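Local coordinates for phosphatidylinositol 4,5-bisphosphate-binding protein SLM1 (PDB 4A6H) that binds phosphatidylinositol 4,5-bisphosphate at the membrane through its PH domain and acts with SLM2 as an effector of TORC2 and calcineurin signalling, at residues 51-65 with 76-90. Numbering follows the deposited sequence.
Sequences SLALSECTVTEHSRK and SDAKFVLHAKQNGII. With I4D (D-myo-inositol-4-phosphate), chain G.
L82 fits into a hollow on the inner face of the strand pair, its CD1 methyl resting between CB of C57 and CG1 of V59, 3.8 and 3.7 Å away. Its other methyl, CD2, touches CD1 of L52 at 3.8 Å, the two leucines passing each other head to tail. With CG anti to the backbone N (chi1 -174°) and chi2 at 64°, CD1 is turned to C57 and V59 and CD2 to L52. L52 CD2 in turn wedges tightly against CB of I89, at 3.5 Å, the two side chains crossing at about a right angle, with CD1 of I90 4.0 Å from the same methyl. Farther along this face, V59 CG1 approaches the F80 ring obliquely, and helix 103-116 packs over the pair through F110 and L113.

On the opposite face T58 and H83 run side by side, OG1 at the edge of the imidazole and 3.4 Å from H83 CB, while H83 ND1 is held by N95. The T58 methyl CG2 meets the aliphatic chain of K85, whose NZ shares a water with C57 O. Between V59 and H62 the antiparallel register slips by one residue at a beta bulge: V81 O accepts from T60 N, yet V81 N donates to E61 O. V81 CG2 fits against E61 CG there. Beyond it, K79 N donates to S63 OG at 3.0 Å. This bulged beta hairpin with its long connection, lined inside by apolar side chains beneath the C-terminal helix, belongs to the PH-domain fold, and S76 and K79 at its loop end border an inositol-4-phosphate pocket.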
loop_
_atom_site.group_PDB
_atom_site.type_symbol
_atom_site.label_atom_id
_atom_site.label_comp_id
_atom_site.label_asym_id
_atom_site.label_seq_id
_atom_site.Cartn_x
_atom_site.Cartn_y
_atom_site.Cartn_z
ATOM N N SER A 51 -14.688 -6.128 5.644
ATOM C CA SER A 51 -13.615 -5.324 5.087
ATOM C C SER A 51 -14.094 -3.882 5.026
ATOM O O SER A 51 -15.021 -3.553 4.271
ATOM C CB SER A 51 -13.228 -5.819 3.688
ATOM O OG SER A 51 -12.812 -7.175 3.728
ATOM N N LEU A 52 -13.462 -3.032 5.825
ATOM C CA LEU A 52 -13.845 -1.630 5.938
ATOM C C LEU A 52 -12.994 -0.775 5.013
ATOM O O LEU A 52 -11.788 -0.637 5.222
ATOM C CB LEU A 52 -13.634 -1.148 7.374
ATOM C CG LEU A 52 -14.549 -1.724 8.444
ATOM C CD1 LEU A 52 -13.943 -1.533 9.829
ATOM C CD2 LEU A 52 -15.920 -1.094 8.373
ATOM N N ALA A 53 -13.624 -0.179 4.003
ATOM C CA ALA A 53 -12.898 0.619 3.019
ATOM C C ALA A 53 -12.348 1.905 3.629
ATOM O O ALA A 53 -13.113 2.730 4.106
ATOM C CB ALA A 53 -13.812 0.948 1.862
ATOM N N LEU A 54 -11.033 2.083 3.584
ATOM C CA LEU A 54 -10.394 3.215 4.230
ATOM C C LEU A 54 -10.738 4.531 3.529
ATOM O O LEU A 54 -10.703 5.582 4.156
ATOM C CB LEU A 54 -8.882 3.024 4.274
ATOM C CG LEU A 54 -8.408 1.818 5.072
ATOM C CD1 LEU A 54 -6.888 1.752 5.054
ATOM C CD2 LEU A 54 -8.958 1.893 6.482
ATOM N N SER A 55 -11.090 4.448 2.249
ATOM C CA SER A 55 -11.399 5.632 1.449
ATOM C C SER A 55 -12.589 6.375 2.027
ATOM O O SER A 55 -12.777 7.562 1.759
ATOM C CB SER A 55 -11.716 5.220 0.014
ATOM O OG SER A 55 -12.882 4.419 -0.036
ATOM N N GLU A 56 -13.409 5.682 2.809
ATOM C CA GLU A 56 -14.595 6.317 3.362
ATOM C C GLU A 56 -14.690 6.212 4.877
ATOM O O GLU A 56 -15.780 6.292 5.440
ATOM C CB GLU A 56 -15.874 5.807 2.687
ATOM C CG GLU A 56 -15.953 6.094 1.183
ATOM C CD GLU A 56 -15.859 7.576 0.839
ATOM O OE1 GLU A 56 -16.187 8.428 1.694
ATOM O OE2 GLU A 56 -15.453 7.886 -0.303
ATOM N N CYS A 57 -13.541 6.049 5.527
ATOM C CA CYS A 57 -13.462 6.080 6.981
ATOM C C CYS A 57 -12.456 7.110 7.442
ATOM O O CYS A 57 -11.537 7.472 6.709
ATOM C CB CYS A 57 -13.048 4.712 7.536
ATOM S SG CYS A 57 -14.245 3.400 7.236
ATOM N N THR A 58 -12.641 7.586 8.665
ATOM C CA THR A 58 -11.648 8.417 9.331
ATOM C C THR A 58 -11.482 7.959 10.774
ATOM O O THR A 58 -12.336 7.253 11.310
ATOM C CB THR A 58 -12.040 9.910 9.342
ATOM O OG1 THR A 58 -13.309 10.083 9.991
ATOM C CG2 THR A 58 -12.108 10.464 7.927
ATOM N N VAL A 59 -10.372 8.335 11.403
ATOM C CA VAL A 59 -10.238 8.137 12.838
ATOM C C VAL A 59 -10.306 9.492 13.509
ATOM O O VAL A 59 -9.613 10.440 13.119
ATOM C CB VAL A 59 -8.968 7.348 13.245
ATOM C CG1 VAL A 59 -9.113 5.874 12.832
ATOM C CG2 VAL A 59 -7.711 7.970 12.647
ATOM N N THR A 60 -11.174 9.597 14.503
ATOM C CA THR A 60 -11.505 10.901 15.038
ATOM C C THR A 60 -10.879 11.093 16.413
ATOM O O THR A 60 -9.923 11.854 16.568
ATOM C CB THR A 60 -13.025 11.112 15.054
ATOM O OG1 THR A 60 -13.654 10.006 15.708
ATOM C CG2 THR A 60 -13.558 11.199 13.626
ATOM N N GLU A 61 -11.399 10.402 17.413
ATOM C CA GLU A 61 -10.867 10.565 18.751
ATOM C C GLU A 61 -10.209 9.306 19.280
ATOM O O GLU A 61 -10.405 8.200 18.746
ATOM C CB GLU A 61 -11.940 11.060 19.722
ATOM C CG GLU A 61 -13.236 10.309 19.650
ATOM C CD GLU A 61 -14.264 10.813 20.644
ATOM O OE1 GLU A 61 -13.881 11.267 21.744
ATOM O OE2 GLU A 61 -15.466 10.748 20.321
ATOM N N HIS A 62 -9.410 9.488 20.319
ATOM C CA HIS A 62 -8.813 8.388 21.033
ATOM C C HIS A 62 -8.623 8.727 22.500
ATOM O O HIS A 62 -8.683 9.893 22.912
ATOM C CB HIS A 62 -7.485 7.964 20.395
ATOM C CG HIS A 62 -6.412 8.998 20.490
ATOM N ND1 HIS A 62 -5.769 9.290 21.673
ATOM C CD2 HIS A 62 -5.872 9.815 19.555
ATOM C CE1 HIS A 62 -4.878 10.244 21.464
ATOM N NE2 HIS A 62 -4.922 10.582 20.188
ATOM N N SER A 63 -8.408 7.697 23.297
ATOM C CA SER A 63 -8.192 7.880 24.720
ATOM C C SER A 63 -6.975 8.747 24.985
ATOM O O SER A 63 -6.000 8.702 24.240
ATOM C CB SER A 63 -7.961 6.534 25.413
ATOM O OG SER A 63 -9.000 5.605 25.154
ATOM N N ARG A 64 -7.031 9.517 26.064
ATOM C CA ARG A 64 -5.825 10.126 26.604
ATOM C C ARG A 64 -5.163 9.123 27.547
ATOM O O ARG A 64 -5.851 8.370 28.238
ATOM C CB ARG A 64 -6.159 11.418 27.348
ATOM C CG ARG A 64 -6.642 12.541 26.455
ATOM C CD ARG A 64 -6.838 13.812 27.260
ATOM N NE ARG A 64 -5.650 14.164 28.034
ATOM C CZ ARG A 64 -5.612 15.141 28.935
ATOM N NH1 ARG A 64 -6.697 15.862 29.177
ATOM N NH2 ARG A 64 -4.491 15.398 29.596
ATOM N N LYS A 65 -3.833 9.101 27.576
ATOM C CA LYS A 65 -3.131 8.126 28.402
ATOM C C LYS A 65 -3.416 8.324 29.889
ATOM O O LYS A 65 -3.661 9.444 30.347
ATOM C CB LYS A 65 -1.621 8.137 28.132
ATOM C CG LYS A 65 -0.856 7.050 28.885
ATOM C CD LYS A 65 0.598 6.973 28.447
ATOM C CE LYS A 65 1.386 5.983 29.298
ATOM N NZ LYS A 65 0.869 4.589 29.207
ATOM N N SER A 76 -10.135 1.726 30.670
ATOM C CA SER A 76 -9.144 1.521 29.618
ATOM C C SER A 76 -8.770 2.843 28.956
ATOM O O SER A 76 -9.643 3.668 28.687
ATOM C CB SER A 76 -9.676 0.539 28.571
ATOM O OG SER A 76 -8.761 0.382 27.506
ATOM N N ASP A 77 -7.475 3.038 28.700
ATOM C CA ASP A 77 -6.983 4.202 27.961
ATOM C C ASP A 77 -6.450 3.788 26.583
ATOM O O ASP A 77 -5.500 4.379 26.061
ATOM C CB ASP A 77 -5.874 4.910 28.751
ATOM C CG ASP A 77 -4.674 4.015 28.992
ATOM O OD1 ASP A 77 -4.796 2.787 28.789
ATOM O OD2 ASP A 77 -3.610 4.544 29.391
ATOM N N ALA A 78 -7.083 2.778 25.992
ATOM C CA ALA A 78 -6.569 2.150 24.784
ATOM C C ALA A 78 -7.637 2.080 23.708
ATOM O O ALA A 78 -7.648 1.150 22.884
ATOM C CB ALA A 78 -6.062 0.752 25.107
ATOM N N LYS A 79 -8.510 3.086 23.682
ATOM C CA LYS A 79 -9.636 3.096 22.745
ATOM C C LYS A 79 -9.493 4.156 21.663
ATOM O O LYS A 79 -8.856 5.193 21.877
ATOM C CB LYS A 79 -10.944 3.334 23.507
ATOM C CG LYS A 79 -11.363 2.172 24.385
ATOM C CD LYS A 79 -12.549 2.527 25.266
ATOM C CE LYS A 79 -12.045 3.003 26.617
ATOM N NZ LYS A 79 -13.131 3.328 27.577
ATOM N N PHE A 80 -10.086 3.894 20.499
ATOM C CA PHE A 80 -10.196 4.897 19.450
ATOM C C PHE A 80 -11.499 4.753 18.683
ATOM O O PHE A 80 -12.164 3.716 18.754
ATOM C CB PHE A 80 -8.973 4.900 18.508
ATOM C CG PHE A 80 -8.875 3.693 17.600
ATOM C CD1 PHE A 80 -8.252 2.532 18.028
ATOM C CD2 PHE A 80 -9.382 3.740 16.308
ATOM C CE1 PHE A 80 -8.153 1.421 17.183
ATOM C CE2 PHE A 80 -9.287 2.641 15.463
ATOM C CZ PHE A 80 -8.670 1.483 15.906
ATOM N N VAL A 81 -11.863 5.808 17.959
ATOM C CA VAL A 81 -13.101 5.840 17.197
ATOM C C VAL A 81 -12.826 5.889 15.707
ATOM O O VAL A 81 -12.018 6.701 15.232
ATOM C CB VAL A 81 -13.938 7.074 17.573
ATOM C CG1 VAL A 81 -15.223 7.111 16.760
ATOM C CG2 VAL A 81 -14.209 7.089 19.077
ATOM N N LEU A 82 -13.506 5.008 14.981
ATOM C CA LEU A 82 -13.491 4.971 13.524
ATOM C C LEU A 82 -14.841 5.488 13.048
ATOM O O LEU A 82 -15.885 4.960 13.430
ATOM C CB LEU A 82 -13.237 3.541 13.025
ATOM C CG LEU A 82 -13.051 3.339 11.524
ATOM C CD1 LEU A 82 -11.798 4.055 11.044
ATOM C CD2 LEU A 82 -12.962 1.856 11.219
ATOM N N HIS A 83 -14.812 6.531 12.218
ATOM C CA HIS A 83 -16.019 7.209 11.748
ATOM C C HIS A 83 -16.292 6.885 10.283
ATOM O O HIS A 83 -15.371 6.888 9.474
ATOM C CB HIS A 83 -15.825 8.721 11.891
ATOM C CG HIS A 83 -16.969 9.538 11.375
ATOM N ND1 HIS A 83 -18.124 9.737 12.100
ATOM C CD2 HIS A 83 -17.120 10.237 10.224
ATOM C CE1 HIS A 83 -18.945 10.510 11.411
ATOM N NE2 HIS A 83 -18.359 10.830 10.272
ATOM N N ALA A 84 -17.550 6.606 9.940
ATOM C CA ALA A 84 -17.918 6.339 8.548
ATOM C C ALA A 84 -18.395 7.592 7.819
ATOM O O ALA A 84 -19.295 8.296 8.286
ATOM C CB ALA A 84 -18.985 5.253 8.478
ATOM N N LYS A 85 -17.806 7.852 6.657
ATOM C CA LYS A 85 -18.158 9.019 5.854
ATOM C C LYS A 85 -19.237 8.659 4.848
ATOM O O LYS A 85 -19.849 9.536 4.237
ATOM C CB LYS A 85 -16.925 9.554 5.125
ATOM C CG LYS A 85 -15.905 10.202 6.056
ATOM C CD LYS A 85 -14.810 10.936 5.290
ATOM C CE LYS A 85 -13.948 9.980 4.476
ATOM N NZ LYS A 85 -12.735 10.659 3.928
ATOM N N GLN A 86 -19.469 7.361 4.683
ATOM C CA GLN A 86 -20.418 6.878 3.700
ATOM C C GLN A 86 -21.040 5.570 4.163
ATOM O O GLN A 86 -20.466 4.862 4.993
ATOM C CB GLN A 86 -19.717 6.675 2.353
ATOM C CG GLN A 86 -20.673 6.446 1.208
ATOM C CD GLN A 86 -21.780 7.479 1.191
ATOM O OE1 GLN A 86 -22.889 7.226 1.667
ATOM N NE2 GLN A 86 -21.481 8.660 0.656
ATOM N N ASN A 87 -22.210 5.246 3.625
ATOM C CA ASN A 87 -22.846 3.968 3.916
ATOM C C ASN A 87 -22.033 2.804 3.368
ATOM O O ASN A 87 -21.729 2.749 2.180
ATOM C CB ASN A 87 -24.256 3.912 3.323
ATOM C CG ASN A 87 -25.204 4.901 3.968
ATOM O OD1 ASN A 87 -25.302 4.973 5.191
ATOM N ND2 ASN A 87 -25.921 5.659 3.145
ATOM N N GLY A 88 -21.689 1.869 4.241
ATOM C CA GLY A 88 -20.995 0.659 3.841
ATOM C C GLY A 88 -21.269 -0.396 4.893
ATOM O O GLY A 88 -22.417 -0.776 5.108
ATOM N N ILE A 89 -20.217 -0.857 5.563
ATOM C CA ILE A 89 -20.368 -1.741 6.713
ATOM C C ILE A 89 -21.024 -0.956 7.840
ATOM O O ILE A 89 -21.832 -1.496 8.604
ATOM C CB ILE A 89 -18.995 -2.268 7.186
ATOM C CG1 ILE A 89 -18.336 -3.118 6.096
ATOM C CG2 ILE A 89 -19.132 -3.060 8.478
ATOM C CD1 ILE A 89 -19.118 -4.349 5.739
ATOM N N ILE A 90 -20.675 0.326 7.914
ATOM C CA ILE A 90 -21.199 1.247 8.918
ATOM C C ILE A 90 -22.084 2.269 8.203
ATOM O O ILE A 90 -21.783 2.671 7.078
ATOM C CB ILE A 90 -20.046 1.995 9.643
ATOM C CG1 ILE A 90 -18.964 1.015 10.125
ATOM C CG2 ILE A 90 -20.580 2.826 10.807
ATOM C CD1 ILE A 90 -17.687 1.672 10.615
HETATM O O5 I4D G . -17.217 1.004 26.473
HETATM C C5 I4D G . -16.665 0.170 27.635
HETATM C C6 I4D G . -15.142 0.477 27.881
HETATM O O6 I4D G . -14.764 1.820 27.855
HETATM C C4 I4D G . -17.534 -1.112 28.125
HETATM O O4 I4D G . -18.963 -1.148 28.003
HETATM P P4 I4D G . -19.824 -1.866 26.960
HETATM O O43 I4D G . -19.155 -3.010 26.295
HETATM O O42 I4D G . -20.276 -0.941 25.924
HETATM O O41 I4D G . -21.042 -2.303 27.655
HETATM C C3 I4D G . -16.952 -1.685 29.368
HETATM O O3 I4D G . -17.396 -3.020 29.494
HETATM C C2 I4D G . -15.419 -1.640 29.357
HETATM O O2 I4D G . -14.747 -2.865 29.186
HETATM C C1 I4D G . -14.521 -0.410 28.931
HETATM O O1 I4D G . -13.078 -0.490 29.132
HETATM O O HOH W 1 -10.686 8.558 4.153
#